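Local atomic coordinates of Alr1585 protein (Nostoc sp., PDB entry 5C2I), a protein that probably uses its heme and hydrogen peroxide to oxidise dyes and other substrates, as other dye-decolorizing (DyP-type) peroxidases do. Residues A[196-201]-A[259-264]; A[421-426]-A[444-449]; A[186-191]-A[366-371]. The protein carries 1 engineered substitution. One frame throughout, in Å; residues are numbered along the deposited sequence.

Contact 1: A[196-201]-A[259-264]; sequences IEHFGF and LEQNVK. With HEM (protoporphyrin IX containing Fe), chain E.
The F199 ring takes the side-chain amide of Q261 over one face. Q261 NE2 stands 3.3 Å above the ring plane, over its centre. The amide is turned almost upright on the ring, with the two planes 86° apart. At the ring edge lies the backbone of V263, whose CA is 3.7 Å from F199 CE1. F199 is also stacked with the ring of F266. The H198 ring meets Q261 differently. Q261 OE1 lies at its edge, and water 1 joins H198 ND1, H198 N and Q261 OE1. The other ring nitrogen, H198 NE2, is hydrogen-bonded to the carbonyl of E371. V263 CG2 packs on H198 CB at 3.8 Å.

The same NH2 of Q261 also serves E197. E197 CG sits between the backbone N and the carbonyl carbon (chi1 52°), and a bend at chi2 places CD. Q261 NE2 donates to E197 OE1 at 2.8 Å, nearly along the C-O axis. The carboxylate also receives N-H groups of its own type I turn, E197 to G200, and the residue after it. F199 N reaches OE1 of E197 at 2.7 Å, from above the carboxylate plane. F201 N binds E197 OE2 at 2.9 Å.

Q261 and E197 also border the heme, with E197 OE1 3.3 Å from the methyl carbon HEM CMB. The buried carboxylate is therefore held by three N-H donors, two from its own loop and one from the strand end. Q261 uses both ends of its amide, which should restrict its rotation and would hold this loop beside the porphyrin rim.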
loop_
_atom_site.group_PDB
_atom_site.type_symbol
_atom_site.label_atom_id
_atom_site.label_comp_id
_atom_site.label_asym_id
_atom_site.label_seq_id
_atom_site.Cartn_x
_atom_site.Cartn_y
_atom_site.Cartn_z
ATOM N N ILE A 196 9.344 -11.629 -11.458
ATOM C CA ILE A 196 8.979 -12.048 -12.791
ATOM C C ILE A 196 9.878 -11.373 -13.827
ATOM O O ILE A 196 10.660 -10.456 -13.520
ATOM C CB ILE A 196 7.494 -11.764 -13.131
ATOM C CG1 ILE A 196 7.154 -10.259 -12.942
ATOM C CG2 ILE A 196 6.587 -12.619 -12.261
ATOM C CD1 ILE A 196 5.871 -9.826 -13.604
ATOM N N GLU A 197 9.773 -11.836 -15.052
ATOM C CA GLU A 197 10.346 -11.116 -16.194
ATOM C C GLU A 197 9.142 -10.506 -16.944
ATOM O O GLU A 197 7.987 -10.790 -16.633
ATOM C CB GLU A 197 11.200 -12.052 -17.034
ATOM C CG GLU A 197 10.527 -13.337 -17.467
ATOM C CD GLU A 197 9.425 -13.090 -18.498
ATOM O OE1 GLU A 197 9.636 -12.295 -19.428
ATOM O OE2 GLU A 197 8.331 -13.662 -18.367
ATOM N N HIS A 198 9.403 -9.626 -17.902
ATOM C CA HIS A 198 8.360 -8.807 -18.523
ATOM C C HIS A 198 7.208 -9.550 -19.187
ATOM O O HIS A 198 6.147 -8.997 -19.297
ATOM C CB HIS A 198 9.005 -7.855 -19.542
ATOM C CG HIS A 198 9.485 -6.580 -18.931
ATOM N ND1 HIS A 198 10.815 -6.292 -18.732
ATOM C CD2 HIS A 198 8.798 -5.504 -18.487
ATOM C CE1 HIS A 198 10.932 -5.110 -18.144
ATOM N NE2 HIS A 198 9.720 -4.600 -18.017
ATOM N N PHE A 199 7.433 -10.770 -19.677
ATOM C CA PHE A 199 6.331 -11.549 -20.244
ATOM C C PHE A 199 5.410 -12.113 -19.176
ATOM O O PHE A 199 4.355 -12.662 -19.503
ATOM C CB PHE A 199 6.842 -12.680 -21.170
ATOM C CG PHE A 199 7.620 -12.219 -22.367
ATOM C CD1 PHE A 199 7.292 -11.069 -23.065
ATOM C CD2 PHE A 199 8.687 -12.981 -22.834
ATOM C CE1 PHE A 199 7.989 -10.692 -24.212
ATOM C CE2 PHE A 199 9.404 -12.621 -23.973
ATOM C CZ PHE A 199 9.045 -11.460 -24.679
ATOM N N GLY A 200 5.747 -11.910 -17.905
ATOM C CA GLY A 200 4.846 -12.227 -16.792
ATOM C C GLY A 200 5.150 -13.541 -16.099
ATOM O O GLY A 200 4.429 -13.926 -15.199
ATOM N N PHE A 201 6.230 -14.211 -16.474
ATOM C CA PHE A 201 6.586 -15.475 -15.867
ATOM C C PHE A 201 7.560 -15.304 -14.705
ATOM O O PHE A 201 8.538 -14.563 -14.784
ATOM C CB PHE A 201 7.216 -16.418 -16.903
ATOM C CG PHE A 201 6.264 -16.816 -18.011
ATOM C CD1 PHE A 201 5.972 -15.919 -19.031
ATOM C CD2 PHE A 201 5.644 -18.043 -18.003
ATOM C CE1 PHE A 201 5.110 -16.271 -20.059
ATOM C CE2 PHE A 201 4.739 -18.398 -19.013
ATOM C CZ PHE A 201 4.456 -17.514 -20.035
ATOM N N LEU A 259 18.607 -7.692 -23.457
ATOM C CA LEU A 259 17.630 -8.441 -24.271
ATOM C C LEU A 259 16.277 -7.733 -24.199
ATOM O O LEU A 259 15.563 -7.823 -23.205
ATOM C CB LEU A 259 17.554 -9.891 -23.760
ATOM C CG LEU A 259 18.842 -10.699 -23.766
ATOM C CD1 LEU A 259 18.604 -12.143 -23.290
ATOM C CD2 LEU A 259 19.477 -10.692 -25.143
ATOM N N GLU A 260 15.930 -7.072 -25.289
ATOM C CA GLU A 260 14.674 -6.352 -25.401
ATOM C C GLU A 260 13.514 -7.303 -25.641
ATOM O O GLU A 260 13.622 -8.217 -26.469
ATOM C CB GLU A 260 14.736 -5.366 -26.549
ATOM C CG GLU A 260 13.502 -4.495 -26.692
ATOM C CD GLU A 260 13.656 -3.493 -27.789
ATOM O OE1 GLU A 260 13.612 -3.937 -28.952
ATOM O OE2 GLU A 260 13.878 -2.301 -27.504
ATOM N N GLN A 261 12.409 -7.076 -24.922
ATOM C CA GLN A 261 11.266 -7.961 -24.978
ATOM C C GLN A 261 10.036 -7.249 -25.493
ATOM O O GLN A 261 9.590 -6.297 -24.888
ATOM C CB GLN A 261 10.968 -8.538 -23.580
ATOM C CG GLN A 261 12.047 -9.429 -23.025
ATOM C CD GLN A 261 11.774 -9.826 -21.590
ATOM O OE1 GLN A 261 12.347 -9.272 -20.649
ATOM N NE2 GLN A 261 10.872 -10.791 -21.411
ATOM N N ASN A 262 9.496 -7.734 -26.608
ATOM C CA ASN A 262 8.292 -7.144 -27.187
ATOM C C ASN A 262 7.076 -7.828 -26.542
ATOM O O ASN A 262 6.565 -8.844 -27.025
ATOM C CB ASN A 262 8.292 -7.246 -28.691
ATOM C CG ASN A 262 7.107 -6.537 -29.318
ATOM O OD1 ASN A 262 6.115 -6.258 -28.657
ATOM N ND2 ASN A 262 7.193 -6.274 -30.603
ATOM N N VAL A 263 6.644 -7.265 -25.424
ATOM C CA VAL A 263 5.599 -7.865 -24.601
ATOM C C VAL A 263 4.274 -7.878 -25.336
ATOM O O VAL A 263 3.550 -8.878 -25.320
ATOM C CB VAL A 263 5.459 -7.098 -23.269
ATOM C CG1 VAL A 263 4.330 -7.675 -22.423
ATOM C CG2 VAL A 263 6.762 -7.147 -22.488
ATOM N N LYS A 264 3.955 -6.781 -26.001
ATOM C CA LYS A 264 2.680 -6.677 -26.719
ATOM C C LYS A 264 2.558 -7.784 -27.778
ATOM O O LYS A 264 1.530 -8.491 -27.852
ATOM C CB LYS A 264 2.548 -5.301 -27.376
ATOM C CG LYS A 264 1.212 -5.058 -28.070
ATOM C CD LYS A 264 1.222 -3.683 -28.736
ATOM C CE LYS A 264 0.138 -3.557 -29.778
ATOM N NZ LYS A 264 -1.170 -3.523 -29.089
HETATM C CHA HEM E . 14.723 -20.390 -17.067
HETATM C CHB HEM E . 12.729 -16.501 -19.104
HETATM C CHC HEM E . 16.809 -15.738 -21.593
HETATM C CHD HEM E . 18.664 -19.769 -19.725
HETATM C C1A HEM E . 13.813 -19.407 -17.420
HETATM C C2A HEM E . 12.474 -19.317 -16.937
HETATM C C3A HEM E . 11.921 -18.227 -17.510
HETATM C C4A HEM E . 12.916 -17.634 -18.319
HETATM C CMA HEM E . 10.535 -17.677 -17.303
HETATM C CAA HEM E . 11.770 -20.260 -15.951
HETATM C CBA HEM E . 11.912 -19.963 -14.456
HETATM C CGA HEM E . 13.366 -20.035 -14.080
HETATM O O1A HEM E . 13.935 -21.133 -13.808
HETATM O O2A HEM E . 14.010 -18.985 -14.047
HETATM C C1B HEM E . 13.708 -15.943 -19.925
HETATM C C2B HEM E . 13.535 -14.728 -20.674
HETATM C C3B HEM E . 14.664 -14.491 -21.325
HETATM C C4B HEM E . 15.537 -15.627 -21.020
HETATM C CMB HEM E . 12.306 -13.889 -20.662
HETATM C CAB HEM E . 15.085 -13.359 -22.188
HETATM C CBB HEM E . 14.555 -12.125 -22.121
HETATM C C1C HEM E . 17.678 -16.813 -21.345
HETATM C C2C HEM E . 18.873 -17.058 -21.990
HETATM C C3C HEM E . 19.384 -18.219 -21.471
HETATM C C4C HEM E . 18.489 -18.654 -20.486
HETATM C CMC HEM E . 19.554 -16.207 -23.022
HETATM C CAC HEM E . 20.597 -18.951 -21.833
HETATM C CBC HEM E . 21.200 -19.006 -22.995
HETATM C C1D HEM E . 17.741 -20.163 -18.759
HETATM C C2D HEM E . 17.999 -21.315 -17.901
HETATM C C3D HEM E . 16.895 -21.523 -17.196
HETATM C C4D HEM E . 15.980 -20.437 -17.607
HETATM C CMD HEM E . 19.260 -22.160 -17.822
HETATM C CAD HEM E . 16.700 -22.577 -16.144
HETATM C CBD HEM E . 16.231 -23.923 -16.710
HETATM C CGD HEM E . 16.107 -24.915 -15.599
HETATM O O1D HEM E . 15.018 -25.471 -15.483
HETATM O O2D HEM E . 17.072 -25.192 -14.807
HETATM N NA HEM E . 14.047 -18.415 -18.325
HETATM N NB HEM E . 14.859 -16.456 -20.227
HETATM N NC HEM E . 17.392 -17.840 -20.494
HETATM N ND HEM E . 16.495 -19.709 -18.612
HETATM FE FE HEM E . 15.694 -18.152 -19.420
HETATM O O HOH W 1 12.189 -8.840 -17.974
HETATM O O HOH W 2 16.691 -16.700 -17.882
#

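Contact 2: A[421-426]-A[444-449]; sequences IGQPSG and FQLWIN. With HEM (protoporphyrin IX containing Fe), chain E.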
loop_
_atom_site.group_PDB
_atom_site.type_symbol
_atom_site.label_atom_id
_atom_site.label_comp_id
_atom_site.label_asym_id
_atom_site.label_seq_id
_atom_site.Cartn_x
_atom_site.Cartn_y
_atom_site.Cartn_z
ATOM N N ILE A 421 13.875 -17.819 -26.941
ATOM C CA ILE A 421 15.176 -17.191 -27.165
ATOM C C ILE A 421 15.965 -17.747 -28.357
ATOM O O ILE A 421 17.058 -17.247 -28.679
ATOM C CB ILE A 421 16.115 -17.320 -25.921
ATOM C CG1 ILE A 421 16.488 -18.777 -25.663
ATOM C CG2 ILE A 421 15.514 -16.696 -24.712
ATOM C CD1 ILE A 421 17.718 -18.990 -24.792
ATOM N N GLY A 422 15.436 -18.743 -29.055
ATOM C CA GLY A 422 16.148 -19.330 -30.147
ATOM C C GLY A 422 16.278 -18.404 -31.353
ATOM O O GLY A 422 15.291 -17.811 -31.787
ATOM N N GLN A 423 17.474 -18.311 -31.909
ATOM C CA GLN A 423 17.736 -17.521 -33.145
ATOM C C GLN A 423 18.404 -18.391 -34.185
ATOM O O GLN A 423 19.446 -18.975 -33.887
ATOM C CB GLN A 423 18.720 -16.349 -32.887
ATOM C CG GLN A 423 18.868 -15.895 -31.520
ATOM C CD GLN A 423 19.704 -14.633 -31.390
ATOM O OE1 GLN A 423 19.173 -13.548 -31.490
ATOM N NE2 GLN A 423 20.967 -14.781 -31.027
ATOM N N PRO A 424 17.870 -18.419 -35.437
ATOM C CA PRO A 424 16.666 -17.721 -35.882
ATOM C C PRO A 424 15.402 -18.415 -35.418
ATOM O O PRO A 424 15.470 -19.595 -34.996
ATOM C CB PRO A 424 16.774 -17.790 -37.405
ATOM C CG PRO A 424 17.531 -19.082 -37.669
ATOM C CD PRO A 424 18.551 -19.107 -36.551
ATOM N N SER A 425 14.275 -17.705 -35.485
ATOM C CA SER A 425 12.995 -18.294 -35.180
ATOM C C SER A 425 12.661 -19.371 -36.202
ATOM O O SER A 425 13.218 -19.396 -37.335
ATOM C CB SER A 425 11.876 -17.257 -35.168
ATOM O OG SER A 425 11.721 -16.653 -36.437
ATOM N N GLY A 426 11.762 -20.259 -35.818
ATOM C CA GLY A 426 11.365 -21.374 -36.687
ATOM C C GLY A 426 10.104 -22.081 -36.224
ATOM O O GLY A 426 9.161 -21.447 -35.711
ATOM N N PHE A 444 6.255 -20.052 -33.680
ATOM C CA PHE A 444 6.173 -19.026 -32.683
ATOM C C PHE A 444 7.316 -18.047 -32.965
ATOM O O PHE A 444 8.471 -18.445 -33.173
ATOM C CB PHE A 444 6.261 -19.568 -31.250
ATOM C CG PHE A 444 5.835 -18.562 -30.219
ATOM C CD1 PHE A 444 4.497 -18.399 -29.910
ATOM C CD2 PHE A 444 6.792 -17.767 -29.561
ATOM C CE1 PHE A 444 4.087 -17.453 -28.983
ATOM C CE2 PHE A 444 6.384 -16.821 -28.644
ATOM C CZ PHE A 444 5.037 -16.667 -28.345
ATOM N N GLN A 445 6.988 -16.764 -33.034
ATOM C CA GLN A 445 7.970 -15.793 -33.419
ATOM C C GLN A 445 8.882 -15.416 -32.264
ATOM O O GLN A 445 8.511 -15.514 -31.091
ATOM C CB GLN A 445 7.267 -14.595 -33.973
ATOM C CG GLN A 445 8.162 -13.521 -34.536
ATOM C CD GLN A 445 9.016 -14.030 -35.681
ATOM O OE1 GLN A 445 10.094 -14.575 -35.447
ATOM N NE2 GLN A 445 8.514 -13.923 -36.901
ATOM N N LEU A 446 10.093 -14.995 -32.622
ATOM C CA LEU A 446 11.089 -14.535 -31.633
ATOM C C LEU A 446 10.776 -13.101 -31.279
ATOM O O LEU A 446 10.784 -12.226 -32.143
ATOM C CB LEU A 446 12.503 -14.648 -32.204
ATOM C CG LEU A 446 13.659 -14.124 -31.369
ATOM C CD1 LEU A 446 13.740 -14.858 -30.060
ATOM C CD2 LEU A 446 14.963 -14.236 -32.157
ATOM N N TRP A 447 10.454 -12.863 -30.006
ATOM C CA TRP A 447 10.068 -11.561 -29.522
ATOM C C TRP A 447 11.114 -10.945 -28.567
ATOM O O TRP A 447 10.800 -10.017 -27.809
ATOM C CB TRP A 447 8.715 -11.660 -28.864
ATOM C CG TRP A 447 7.653 -12.011 -29.824
ATOM C CD1 TRP A 447 6.889 -13.161 -29.784
ATOM C CD2 TRP A 447 7.259 -11.312 -31.023
ATOM N NE1 TRP A 447 6.030 -13.172 -30.838
ATOM C CE2 TRP A 447 6.231 -12.059 -31.613
ATOM C CE3 TRP A 447 7.667 -10.115 -31.650
ATOM C CZ2 TRP A 447 5.617 -11.672 -32.815
ATOM C CZ3 TRP A 447 7.062 -9.735 -32.838
ATOM C CH2 TRP A 447 6.036 -10.495 -33.400
ATOM N N ILE A 448 12.336 -11.470 -28.625
ATOM C CA ILE A 448 13.493 -10.976 -27.866
ATOM C C ILE A 448 14.576 -10.531 -28.845
ATOM O O ILE A 448 14.861 -11.257 -29.817
ATOM C CB ILE A 448 13.984 -12.078 -26.914
ATOM C CG1 ILE A 448 12.899 -12.314 -25.860
ATOM C CG2 ILE A 448 15.313 -11.711 -26.287
ATOM C CD1 ILE A 448 13.080 -13.564 -24.992
ATOM N N ASN A 449 15.087 -9.313 -28.683
ATOM C CA ASN A 449 16.117 -8.765 -29.568
ATOM C C ASN A 449 17.370 -8.460 -28.764
ATOM O O ASN A 449 17.295 -7.761 -27.738
ATOM C CB ASN A 449 15.670 -7.448 -30.204
ATOM C CG ASN A 449 14.283 -7.522 -30.791
ATOM O OD1 ASN A 449 13.987 -8.411 -31.593
ATOM N ND2 ASN A 449 13.404 -6.582 -30.385
HETATM C CHA HEM E . 14.723 -20.390 -17.067
HETATM C CHB HEM E . 12.729 -16.501 -19.104
HETATM C CHC HEM E . 16.809 -15.738 -21.593
HETATM C CHD HEM E . 18.664 -19.769 -19.725
HETATM C C1A HEM E . 13.813 -19.407 -17.420
HETATM C C2A HEM E . 12.474 -19.317 -16.937
HETATM C C3A HEM E . 11.921 -18.227 -17.510
HETATM C C4A HEM E . 12.916 -17.634 -18.319
HETATM C CMA HEM E . 10.535 -17.677 -17.303
HETATM C CAA HEM E . 11.770 -20.260 -15.951
HETATM C CBA HEM E . 11.912 -19.963 -14.456
HETATM C CGA HEM E . 13.366 -20.035 -14.080
HETATM O O1A HEM E . 13.935 -21.133 -13.808
HETATM O O2A HEM E . 14.010 -18.985 -14.047
HETATM C C1B HEM E . 13.708 -15.943 -19.925
HETATM C C2B HEM E . 13.535 -14.728 -20.674
HETATM C C3B HEM E . 14.664 -14.491 -21.325
HETATM C C4B HEM E . 15.537 -15.627 -21.020
HETATM C CMB HEM E . 12.306 -13.889 -20.662
HETATM C CAB HEM E . 15.085 -13.359 -22.188
HETATM C CBB HEM E . 14.555 -12.125 -22.121
HETATM C C1C HEM E . 17.678 -16.813 -21.345
HETATM C C2C HEM E . 18.873 -17.058 -21.990
HETATM C C3C HEM E . 19.384 -18.219 -21.471
HETATM C C4C HEM E . 18.489 -18.654 -20.486
HETATM C CMC HEM E . 19.554 -16.207 -23.022
HETATM C CAC HEM E . 20.597 -18.951 -21.833
HETATM C CBC HEM E . 21.200 -19.006 -22.995
HETATM C C1D HEM E . 17.741 -20.163 -18.759
HETATM C C2D HEM E . 17.999 -21.315 -17.901
HETATM C C3D HEM E . 16.895 -21.523 -17.196
HETATM C C4D HEM E . 15.980 -20.437 -17.607
HETATM C CMD HEM E . 19.260 -22.160 -17.822
HETATM C CAD HEM E . 16.700 -22.577 -16.144
HETATM C CBD HEM E . 16.231 -23.923 -16.710
HETATM C CGD HEM E . 16.107 -24.915 -15.599
HETATM O O1D HEM E . 15.018 -25.471 -15.483
HETATM O O2D HEM E . 17.072 -25.192 -14.807
HETATM N NA HEM E . 14.047 -18.415 -18.325
HETATM N NB HEM E . 14.859 -16.456 -20.227
HETATM N NC HEM E . 17.392 -17.840 -20.494
HETATM N ND HEM E . 16.495 -19.709 -18.612
HETATM FE FE HEM E . 15.694 -18.152 -19.420
HETATM O O HOH W 3 10.774 -19.782 -33.089
HETATM O O HOH W 4 8.900 -18.700 -36.095
HETATM O O HOH W 2 16.691 -16.700 -17.882
#
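The CB of L446 points toward the 421-426 loop. Its CG is anti to the backbone N (chi1 176°). Both methyls of L446 lie by the carbonyl oxygen of G422, with L446 CD2 3.6 Å from G422 O. L446 CD1 also lies 4.0 Å from I421 CA. L446 CB also faces S425 CB.

Next to it, S425 and Q445 meet through their polar ends. The CB of Q445 points away from the loop, and the chain then bends at chi2 (60°), which turns CD back toward S425. S425 OG donates to Q445 OE1 at 2.8 Å, somewhat tilted from the carbonyl plane. L446 N gives the same oxygen a second bond of 2.9 Å, in the carbonyl plane and on a lone pair. The amide oxygen is thus gripped by one donor from each segment. Q445 CG rests over one face of the W447 indole, offset toward its rim. Water 3 accepts from G426 N and lies within bonding distance of F444 O. Water 4 lies near both G426 O and F444 O.

At the other end of the contact the side chains turn to the heme. I421 CG2 and I448 CD1 touch at 4.0 Å. I421 CG2 also packs 3.5 Å from the methine carbon HEM CHC. I448 CD1 lies 3.5 Å from HEM CAB, at a vinyl group. L420, L259 and Q261 pack on I448 as well.

I421 thus lies against the ring and I448 against its vinyl, on the side away from the iron-bound water. Here the start of strand 448-458 and the 421-426 loop wall the heme pocket of a DyP-type peroxidase.

Contact 3: A[186-191]-A[366-371]; sequences FILRNQ and AVSYGE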
loop_
_atom_site.group_PDB
_atom_site.type_symbol
_atom_site.label_atom_id
_atom_site.label_comp_id
_atom_site.label_asym_id
_atom_site.label_seq_id
_atom_site.Cartn_x
_atom_site.Cartn_y
_atom_site.Cartn_z
ATOM N N PHE A 186 16.198 -3.117 -12.057
ATOM C CA PHE A 186 15.234 -3.261 -10.979
ATOM C C PHE A 186 14.583 -4.638 -11.031
ATOM O O PHE A 186 14.706 -5.365 -12.028
ATOM C CB PHE A 186 14.172 -2.158 -11.036
ATOM C CG PHE A 186 13.360 -2.156 -12.295
ATOM C CD1 PHE A 186 12.185 -2.902 -12.377
ATOM C CD2 PHE A 186 13.765 -1.445 -13.377
ATOM C CE1 PHE A 186 11.437 -2.898 -13.550
ATOM C CE2 PHE A 186 13.015 -1.432 -14.554
ATOM C CZ PHE A 186 11.857 -2.168 -14.628
ATOM N N ILE A 187 13.859 -4.966 -9.976
ATOM C CA ILE A 187 13.188 -6.258 -9.858
ATOM C C ILE A 187 11.724 -6.055 -10.096
ATOM O O ILE A 187 11.043 -5.316 -9.384
ATOM C CB ILE A 187 13.390 -6.882 -8.449
ATOM C CG1 ILE A 187 14.868 -7.015 -8.104
ATOM C CG2 ILE A 187 12.694 -8.232 -8.327
ATOM C CD1 ILE A 187 15.712 -7.872 -9.004
ATOM N N LEU A 188 11.235 -6.669 -11.152
ATOM C CA LEU A 188 9.845 -6.708 -11.481
ATOM C C LEU A 188 9.138 -7.813 -10.704
ATOM O O LEU A 188 9.682 -8.886 -10.552
ATOM C CB LEU A 188 9.756 -6.946 -12.983
ATOM C CG LEU A 188 8.501 -6.659 -13.742
ATOM C CD1 LEU A 188 8.178 -5.175 -13.695
ATOM C CD2 LEU A 188 8.741 -7.086 -15.187
ATOM N N ARG A 189 7.972 -7.486 -10.164
ATOM C CA ARG A 189 7.146 -8.425 -9.401
ATOM C C ARG A 189 5.717 -8.429 -9.874
ATOM O O ARG A 189 5.218 -7.440 -10.388
ATOM C CB ARG A 189 7.139 -8.100 -7.921
ATOM C CG ARG A 189 8.469 -8.367 -7.285
ATOM C CD ARG A 189 8.445 -7.978 -5.823
ATOM N NE ARG A 189 9.817 -7.883 -5.357
ATOM C CZ ARG A 189 10.536 -8.870 -4.864
ATOM N NH1 ARG A 189 10.014 -10.081 -4.695
ATOM N NH2 ARG A 189 11.782 -8.605 -4.492
ATOM N N ASN A 190 5.070 -9.574 -9.748
ATOM C CA ASN A 190 3.659 -9.674 -10.073
ATOM C C ASN A 190 2.846 -9.364 -8.816
ATOM O O ASN A 190 3.406 -9.142 -7.741
ATOM C CB ASN A 190 3.309 -11.039 -10.682
ATOM C CG ASN A 190 3.546 -12.198 -9.719
ATOM O OD1 ASN A 190 3.674 -12.026 -8.504
ATOM N ND2 ASN A 190 3.619 -13.401 -10.287
ATOM N N GLN A 191 1.540 -9.365 -8.944
ATOM C CA GLN A 191 0.700 -8.987 -7.801
ATOM C C GLN A 191 0.829 -9.959 -6.619
ATOM O O GLN A 191 0.640 -9.569 -5.490
ATOM C CB GLN A 191 -0.758 -8.748 -8.227
ATOM C CG GLN A 191 -1.762 -9.728 -7.659
ATOM C CD GLN A 191 -3.178 -9.488 -8.162
ATOM O OE1 GLN A 191 -3.477 -8.432 -8.727
ATOM N NE2 GLN A 191 -4.059 -10.473 -7.969
ATOM N N ALA A 366 20.231 -12.052 -13.477
ATOM C CA ALA A 366 19.600 -11.070 -14.353
ATOM C C ALA A 366 18.708 -10.109 -13.581
ATOM O O ALA A 366 18.251 -10.411 -12.447
ATOM C CB ALA A 366 18.811 -11.769 -15.449
ATOM N N VAL A 367 18.439 -8.956 -14.182
ATOM C CA VAL A 367 17.517 -7.965 -13.612
ATOM C C VAL A 367 16.769 -7.334 -14.765
ATOM O O VAL A 367 17.174 -7.483 -15.933
ATOM C CB VAL A 367 18.208 -6.866 -12.790
ATOM C CG1 VAL A 367 18.863 -7.447 -11.551
ATOM C CG2 VAL A 367 19.246 -6.143 -13.611
ATOM N N SER A 368 15.728 -6.590 -14.455
ATOM C CA SER A 368 14.910 -5.991 -15.518
ATOM C C SER A 368 15.308 -4.538 -15.813
ATOM O O SER A 368 15.868 -3.855 -14.973
ATOM C CB SER A 368 13.437 -6.067 -15.099
ATOM O OG SER A 368 13.017 -7.422 -15.232
ATOM N N TYR A 369 14.961 -4.096 -17.010
ATOM C CA TYR A 369 15.009 -2.673 -17.390
ATOM C C TYR A 369 13.741 -2.237 -18.102
ATOM O O TYR A 369 12.945 -3.054 -18.582
ATOM C CB TYR A 369 16.205 -2.390 -18.297
ATOM C CG TYR A 369 16.090 -2.844 -19.735
ATOM C CD1 TYR A 369 16.491 -4.122 -20.130
ATOM C CD2 TYR A 369 15.638 -1.968 -20.727
ATOM C CE1 TYR A 369 16.416 -4.511 -21.458
ATOM C CE2 TYR A 369 15.537 -2.351 -22.055
ATOM C CZ TYR A 369 15.911 -3.634 -22.412
ATOM O OH TYR A 369 15.861 -4.006 -23.724
ATOM N N GLY A 370 13.536 -0.928 -18.149
ATOM C CA GLY A 370 12.409 -0.346 -18.833
ATOM C C GLY A 370 11.164 -0.246 -17.970
ATOM O O GLY A 370 11.243 0.130 -16.838
ATOM N N GLU A 371 10.006 -0.567 -18.545
ATOM C CA GLU A 371 8.704 -0.409 -17.903
ATOM C C GLU A 371 8.645 -1.179 -16.591
ATOM O O GLU A 371 8.955 -2.379 -16.568
ATOM C CB GLU A 371 7.609 -0.967 -18.841
ATOM C CG GLU A 371 6.221 -0.921 -18.240
ATOM C CD GLU A 371 5.849 0.496 -17.890
ATOM O OE1 GLU A 371 5.682 1.269 -18.857
ATOM O OE2 GLU A 371 5.822 0.848 -16.664
#
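Chi1 of F186 (61°) sets CG between the backbone N and the carbonyl carbon, although its CB points away from the 366-371 segment. Chi2 (90°) gives the turn of the ring. The ring lies beside the chain from S368 to E371. The carbonyl of S368 is over one ring face, offset toward the rim. Two more carbonyl oxygens stand near the ring plane at its edge. G370 O is 3.2 Å from F186 CZ, and E371 O is 3.5 Å from the same atom. L188 CD1 is also at the edge, in plane, and touches E371 O at 4.1 Å. An alanine in place of F186 would probably open a gap beside the carbonyls of S368, G370 and E371 and by V160 of a second subunit.

The backbones are joined as an antiparallel hydrogen-bonded pair, a single bridge between F186 and S368. F186 N donates to S368 O at 3.0 Å, and S368 N to F186 O at 2.9 Å. On the other side of the bridge, I187 CD1 meets V367 CG1 at 4.1 Å, the two side chains crossing at about a right angle. The CB of S368 packs on F186 O at 3.4 Å.

The ring of F186 touches that V160, and G370 N is hydrogen-bonded to OE1 of Q164 of the same second subunit. Within the chain, the bridge links the end of strand 177-189, which pairs with strand 195-196, to strand 363-369, which pairs with strand 383-390. Two separate antiparallel sheets are thereby joined.

In the fold
Contact 1 is the middle one, and lies on the same side of the chain's centre as contacts 2 and 3. Its centre is about 13 Å from that of contact 2 and about 9 Å from that of contact 3. Contacts 1 and 2 share neighbouring strands, 250-261 and 448-458. There N449 N lies 2.9 Å from E260 O, and N262 N lies 2.9 Å from W447 O, both probable hydrogen bonds. Both contacts also touch the heme. Contact 3 reaches contact 1 through I196 N, 2.9 Å from L188 O, as well as through H198 and E371. Contacts 2 and 3 do not touch; their centres are about 21 Å apart. Contact 3 comes near the heme through Y369, whose side chain is about 8 Å from it.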